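Local coordinates for uncharacterized HTH-type transcriptional regulator SAR2349 (PDB 4EM2), which probably binds DNA as a MarR-family transcriptional regulator and can bind salicylate, at residues A101-N105 with D106-V110. Sequence-based numbering, arbitrary orientation.
Sequences ALIEN and DLITV. With SAL (2-hydroxybenzoic acid), chain D.
A Schellman motif ends helix 92-104 and turns the chain toward strand 108-110. D106 is its C-prime residue, with phi at 66°, a left-handed conformation open to an aspartate, which is not branched at CB. L107 N reaches back to L102 O (2.9 Å), nearly straight at 165°, while D106 N bonds to I103 O (2.8 Å) from well above the carbonyl plane. The side chains of L102 and L107 cross at about a right angle, CD2 of the first meeting CD1 of the second at 3.7 Å, the apolar contact that usually goes with a Schellman motif. L102 also touches I69 of helix 64-76, and L107 touches L131 of helix 126-148. As in other MarR proteins, whose fold is a winged helix-turn-helix, this turn probably joins the recognition helix to the wing hairpin, here strands 108-110 and 122-124. I108 swings CG1 between its backbone N and carbonyl carbon (chi1 68°), which brings that branch against I103 CG1 (3.6 Å) and L102 CB. Beyond it, I103 CD1 presses tightly on V110 CG2 (3.4 Å). Both beta-branched residues also touch a bound salicylate: I103 CD1 approaches carboxylate carbon C1' (3.5 Å), and V110 CG2 approaches ring carbon C6 (3.6 Å).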
loop_
_atom_site.group_PDB
_atom_site.type_symbol
_atom_site.label_atom_id
_atom_site.label_comp_id
_atom_site.label_asym_id
_atom_site.label_seq_id
_atom_site.Cartn_x
_atom_site.Cartn_y
_atom_site.Cartn_z
ATOM N N ALA A 101 7.678 7.706 -11.720
ATOM C CA ALA A 101 8.753 6.737 -11.507
ATOM C C ALA A 101 8.265 5.340 -11.916
ATOM O O ALA A 101 8.984 4.581 -12.550
ATOM C CB ALA A 101 9.194 6.743 -10.064
ATOM N N LEU A 102 7.043 4.976 -11.548
ATOM C CA LEU A 102 6.501 3.656 -11.960
ATOM C C LEU A 102 6.566 3.487 -13.515
ATOM O O LEU A 102 6.992 2.419 -14.020
ATOM C CB LEU A 102 5.069 3.530 -11.500
ATOM C CG LEU A 102 4.979 3.341 -9.952
ATOM C CD1 LEU A 102 3.513 3.389 -9.516
ATOM C CD2 LEU A 102 5.678 1.997 -9.585
ATOM N N ILE A 103 6.194 4.544 -14.247
ATOM C CA ILE A 103 6.200 4.528 -15.722
ATOM C C ILE A 103 7.615 4.379 -16.179
ATOM O O ILE A 103 7.910 3.505 -16.992
ATOM C CB ILE A 103 5.642 5.846 -16.340
ATOM C CG1 ILE A 103 4.149 5.967 -16.060
ATOM C CG2 ILE A 103 5.795 5.826 -17.903
ATOM C CD1 ILE A 103 3.630 7.449 -16.176
ATOM N N GLU A 104 8.503 5.198 -15.611
ATOM C CA GLU A 104 9.907 5.157 -15.985
ATOM C C GLU A 104 10.535 3.805 -15.705
ATOM O O GLU A 104 11.473 3.362 -16.401
ATOM C CB GLU A 104 10.667 6.250 -15.238
ATOM C CG GLU A 104 12.204 6.186 -15.426
ATOM C CD GLU A 104 12.641 6.331 -16.897
ATOM O OE1 GLU A 104 12.135 7.252 -17.616
ATOM O OE2 GLU A 104 13.502 5.530 -17.329
ATOM N N ASN A 105 10.035 3.125 -14.680
ATOM C CA ASN A 105 10.555 1.812 -14.378
ATOM C C ASN A 105 9.858 0.711 -15.182
ATOM O O ASN A 105 10.089 -0.470 -14.907
ATOM C CB ASN A 105 10.394 1.501 -12.882
ATOM C CG ASN A 105 11.210 2.409 -12.023
ATOM O OD1 ASN A 105 12.374 2.660 -12.324
ATOM N ND2 ASN A 105 10.617 2.917 -10.946
ATOM N N ASP A 106 8.978 1.074 -16.132
ATOM C CA ASP A 106 8.316 0.017 -16.926
ATOM C C ASP A 106 7.358 -0.890 -16.098
ATOM O O ASP A 106 7.154 -2.081 -16.404
ATOM C CB ASP A 106 9.424 -0.828 -17.558
ATOM C CG ASP A 106 8.924 -1.759 -18.681
ATOM O OD1 ASP A 106 7.859 -1.478 -19.284
ATOM O OD2 ASP A 106 9.639 -2.764 -18.968
ATOM N N LEU A 107 6.770 -0.335 -15.045
ATOM C CA LEU A 107 5.862 -1.114 -14.190
ATOM C C LEU A 107 4.399 -0.828 -14.513
ATOM O O LEU A 107 3.516 -1.616 -14.171
ATOM C CB LEU A 107 6.132 -0.791 -12.704
ATOM C CG LEU A 107 7.532 -1.250 -12.276
ATOM C CD1 LEU A 107 7.824 -0.758 -10.844
ATOM C CD2 LEU A 107 7.611 -2.762 -12.355
ATOM N N ILE A 108 4.158 0.317 -15.157
ATOM C CA ILE A 108 2.806 0.683 -15.526
ATOM C C ILE A 108 2.820 1.374 -16.868
ATOM O O ILE A 108 3.795 2.032 -17.235
ATOM C CB ILE A 108 2.072 1.647 -14.515
ATOM C CG1 ILE A 108 2.735 3.003 -14.525
ATOM C CG2 ILE A 108 1.974 1.035 -13.097
ATOM C CD1 ILE A 108 1.914 4.096 -13.699
ATOM N N THR A 109 1.716 1.210 -17.590
ATOM C CA THR A 109 1.593 1.818 -18.904
ATOM C C THR A 109 0.436 2.822 -18.888
ATOM O O THR A 109 -0.569 2.608 -18.239
ATOM C CB THR A 109 1.330 0.755 -19.982
ATOM O OG1 THR A 109 0.399 -0.217 -19.475
ATOM C CG2 THR A 109 2.613 0.047 -20.355
ATOM N N VAL A 110 0.607 3.885 -19.655
ATOM C CA VAL A 110 -0.342 4.964 -19.753
ATOM C C VAL A 110 -1.097 4.939 -21.088
ATOM O O VAL A 110 -0.489 4.915 -22.146
ATOM C CB VAL A 110 0.402 6.325 -19.687
ATOM C CG1 VAL A 110 -0.588 7.466 -19.727
ATOM C CG2 VAL A 110 1.278 6.395 -18.456
HETATM C "C1'" SAL D . 3.287 10.592 -17.638
HETATM O "O1'" SAL D . 4.301 11.153 -17.245
HETATM O "O2'" SAL D . 3.290 9.997 -18.862
HETATM C C1 SAL D . 2.070 10.534 -16.768
HETATM C C2 SAL D . 2.010 11.262 -15.542
HETATM C C3 SAL D . 0.841 11.179 -14.729
HETATM C C4 SAL D . -0.251 10.384 -15.132
HETATM C C5 SAL D . -0.192 9.674 -16.337
HETATM C C6 SAL D . 0.947 9.742 -17.152
HETATM O O2 SAL D . 3.069 12.026 -15.154
#